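Local atomic coordinates of cytochrome C2 (Paracoccus denitrificans, PDB entry 1COT), a protein that binds a covalently attached heme c and, as is usual for its family, probably carries electrons between redox partners. Residues Cys18-Ala23 with Gly36-Gly41. Residues are numbered along the deposited sequence; the frame is centred on the assembly and turned at random.
Sequences CHMIQA and GPNLYG. With HEC (heme c), chain B.
His19 extends from segment 18-23 past Pro37 and Leu39 to the heme iron. CB and CG lie against Leu39, whose CD1 sits over one ring face, 3.7 Å from the ring centroid and 22° off its normal, a CH-pi contact. ND1 donates to Pro37 O at 2.7 Å, an almost straight bond (170°) that uses an in-plane carbonyl lone pair and lies close to the ring plane. CE1 passes Pro37 CD at 3.5 Å; CD2, across NE2 from it, lies near the iron and heme NB; NE2 binds the iron at 1.9 Å. Ring rotation is thus fixed from both nitrogens, and the carbonyl would probably make the ligand more electron-donating. This is the proximal side of a class I cytochrome c, where Cys18 SG is bonded to the heme's CAC; Met100 SD binds the iron from the other side.

Farther along, Asn38, with CG anti to its backbone N (chi1 179°), pairs its amide with the backbone of Gln22: OD1 accepts from Gln22 N at 2.9 Å, and ND2 donates to Gln22 O at 2.8 Å. OD1 also takes Tyr40 N, from the opposite face of its plane, closing an Asx turn. An alanine here would probably leave the backbone N of Gln22 and of Tyr40 without their acceptor, Gln22 O without its donor and the turn less firmly held. Beyond it, Ala23 CA lies over the Tyr40 ring.

Residues 36-41, in the loop after strand 21-22, run alongside 18-23 in nearly the same direction, while helix 108-117 packs on both segments, Phe114 against Ile21 and Leu115 against Leu39.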
loop_
_atom_site.group_PDB
_atom_site.type_symbol
_atom_site.label_atom_id
_atom_site.label_comp_id
_atom_site.label_asym_id
_atom_site.label_seq_id
_atom_site.Cartn_x
_atom_site.Cartn_y
_atom_site.Cartn_z
ATOM N N CYS A 18 4.797 9.276 -5.038
ATOM C CA CYS A 18 3.888 8.473 -5.852
ATOM C C CYS A 18 2.516 8.239 -5.270
ATOM O O CYS A 18 1.639 7.746 -5.963
ATOM C CB CYS A 18 4.506 7.079 -5.984
ATOM S SG CYS A 18 6.176 7.224 -6.658
ATOM N N HIS A 19 2.350 8.548 -3.990
ATOM C CA HIS A 19 1.078 8.313 -3.342
ATOM C C HIS A 19 0.576 9.490 -2.521
ATOM O O HIS A 19 1.314 10.069 -1.738
ATOM C CB HIS A 19 1.305 7.165 -2.316
ATOM C CG HIS A 19 1.608 5.797 -2.850
ATOM N ND1 HIS A 19 0.642 5.036 -3.484
ATOM C CD2 HIS A 19 2.751 5.057 -2.819
ATOM C CE1 HIS A 19 1.194 3.878 -3.819
ATOM N NE2 HIS A 19 2.464 3.863 -3.441
ATOM N N MET A 20 -0.712 9.753 -2.628
ATOM C CA MET A 20 -1.296 10.799 -1.833
ATOM C C MET A 20 -2.198 10.083 -0.829
ATOM O O MET A 20 -2.393 8.869 -0.903
ATOM C CB MET A 20 -2.157 11.695 -2.740
ATOM C CG MET A 20 -3.427 10.983 -3.204
ATOM S SD MET A 20 -4.516 11.988 -4.250
ATOM C CE MET A 20 -3.513 12.105 -5.752
ATOM N N ILE A 21 -2.752 10.834 0.103
ATOM C CA ILE A 21 -3.686 10.318 1.091
ATOM C C ILE A 21 -4.832 11.327 0.958
ATOM O O ILE A 21 -4.709 12.447 1.447
ATOM C CB ILE A 21 -3.145 10.221 2.526
ATOM C CG1 ILE A 21 -2.022 9.175 2.542
ATOM C CG2 ILE A 21 -4.263 9.779 3.468
ATOM C CD1 ILE A 21 -1.474 8.930 3.947
ATOM N N GLN A 22 -5.917 10.990 0.264
ATOM C CA GLN A 22 -7.033 11.910 0.075
ATOM C C GLN A 22 -8.346 11.242 0.421
ATOM O O GLN A 22 -8.650 10.146 -0.057
ATOM C CB GLN A 22 -7.070 12.398 -1.377
ATOM C CG GLN A 22 -8.112 13.491 -1.676
ATOM C CD GLN A 22 -8.124 13.721 -3.173
ATOM O OE1 GLN A 22 -8.783 12.984 -3.917
ATOM N NE2 GLN A 22 -7.364 14.718 -3.622
ATOM N N ALA A 23 -9.095 11.928 1.280
ATOM C CA ALA A 23 -10.374 11.454 1.748
ATOM C C ALA A 23 -11.345 11.394 0.594
ATOM O O ALA A 23 -11.189 12.082 -0.415
ATOM C CB ALA A 23 -10.872 12.310 2.898
ATOM N N GLY A 36 1.168 6.139 -7.964
ATOM C CA GLY A 36 0.608 5.037 -7.215
ATOM C C GLY A 36 -0.798 5.433 -6.778
ATOM O O GLY A 36 -1.200 6.589 -6.893
ATOM N N PRO A 37 -1.529 4.455 -6.273
ATOM C CA PRO A 37 -2.894 4.679 -5.810
ATOM C C PRO A 37 -2.976 5.504 -4.536
ATOM O O PRO A 37 -2.015 5.591 -3.760
ATOM C CB PRO A 37 -3.448 3.291 -5.437
ATOM C CG PRO A 37 -2.399 2.253 -5.810
ATOM C CD PRO A 37 -1.174 3.008 -6.297
ATOM N N ASN A 38 -4.150 6.101 -4.310
ATOM C CA ASN A 38 -4.412 6.889 -3.118
ATOM C C ASN A 38 -4.361 5.892 -1.956
ATOM O O ASN A 38 -4.947 4.813 -2.045
ATOM C CB ASN A 38 -5.831 7.452 -3.272
ATOM C CG ASN A 38 -6.304 8.296 -2.118
ATOM O OD1 ASN A 38 -5.619 8.483 -1.102
ATOM N ND2 ASN A 38 -7.511 8.813 -2.285
ATOM N N LEU A 39 -3.662 6.238 -0.874
ATOM C CA LEU A 39 -3.524 5.374 0.294
ATOM C C LEU A 39 -4.516 5.610 1.411
ATOM O O LEU A 39 -4.489 4.897 2.411
ATOM C CB LEU A 39 -2.064 5.188 0.760
ATOM C CG LEU A 39 -1.168 4.641 -0.356
ATOM C CD1 LEU A 39 0.285 4.592 0.115
ATOM C CD2 LEU A 39 -1.626 3.248 -0.766
ATOM N N TYR A 40 -5.389 6.595 1.239
ATOM C CA TYR A 40 -6.369 6.833 2.276
ATOM C C TYR A 40 -7.190 5.550 2.333
ATOM O O TYR A 40 -7.561 4.997 1.297
ATOM C CB TYR A 40 -7.344 7.937 1.834
ATOM C CG TYR A 40 -8.482 7.991 2.820
ATOM C CD1 TYR A 40 -9.633 7.211 2.685
ATOM C CD2 TYR A 40 -8.399 8.843 3.921
ATOM C CE1 TYR A 40 -10.689 7.207 3.595
ATOM C CE2 TYR A 40 -9.445 8.870 4.837
ATOM C CZ TYR A 40 -10.577 8.072 4.681
ATOM O OH TYR A 40 -11.589 8.134 5.606
ATOM N N GLY A 41 -7.460 5.092 3.558
ATOM C CA GLY A 41 -8.236 3.894 3.811
ATOM C C GLY A 41 -7.636 2.615 3.253
ATOM O O GLY A 41 -8.367 1.656 2.989
HETATM FE FE HEC B . 3.629 2.328 -3.458
HETATM C CHA HEC B . 1.206 0.412 -4.781
HETATM C CHB HEC B . 2.632 1.497 -0.357
HETATM C CHC HEC B . 6.083 4.260 -2.123
HETATM C CHD HEC B . 4.592 3.304 -6.551
HETATM N NA HEC B . 2.224 1.180 -2.699
HETATM C C1A HEC B . 1.293 0.461 -3.440
HETATM C C2A HEC B . 0.416 -0.248 -2.535
HETATM C C3A HEC B . 0.799 0.041 -1.278
HETATM C C4A HEC B . 1.914 0.928 -1.388
HETATM C CMA HEC B . 0.206 -0.455 0.019
HETATM C CAA HEC B . -0.714 -1.145 -2.964
HETATM C CBA HEC B . -2.006 -0.316 -3.031
HETATM C CGA HEC B . -3.295 -1.079 -3.350
HETATM O O1A HEC B . -4.142 -0.329 -3.749
HETATM O O2A HEC B . -3.480 -2.265 -3.225
HETATM N NB HEC B . 4.260 2.777 -1.649
HETATM C C1B HEC B . 3.658 2.364 -0.501
HETATM C C2B HEC B . 4.364 2.938 0.603
HETATM C C3B HEC B . 5.325 3.691 0.093
HETATM C C4B HEC B . 5.262 3.582 -1.300
HETATM C CMB HEC B . 4.010 2.645 2.073
HETATM C CAB HEC B . 6.379 4.388 0.857
HETATM C CBB HEC B . 7.280 3.660 1.813
HETATM N NC HEC B . 5.036 3.493 -4.146
HETATM C C1C HEC B . 5.964 4.237 -3.466
HETATM C C2C HEC B . 6.790 4.990 -4.385
HETATM C C3C HEC B . 6.348 4.722 -5.633
HETATM C C4C HEC B . 5.257 3.811 -5.478
HETATM C CMC HEC B . 7.939 5.906 -3.980
HETATM C CAC HEC B . 6.830 5.244 -6.960
HETATM C CBC HEC B . 8.223 5.608 -7.367
HETATM N ND HEC B . 3.045 1.910 -5.310
HETATM C C1D HEC B . 3.569 2.435 -6.463
HETATM C C2D HEC B . 2.842 1.897 -7.597
HETATM C C3D HEC B . 1.889 1.106 -7.069
HETATM C C4D HEC B . 2.024 1.097 -5.656
HETATM C CMD HEC B . 3.124 2.185 -9.055
HETATM C CAD HEC B . 0.953 0.244 -7.823
HETATM C CBD HEC B . 1.706 -1.122 -7.844
HETATM C CGD HEC B . 1.294 -2.126 -8.854
HETATM O O1D HEC B . 0.339 -2.010 -9.585
HETATM O O2D HEC B . 2.016 -3.156 -8.888
HETATM O O HOH W 1 -1.807 8.688 -5.357
#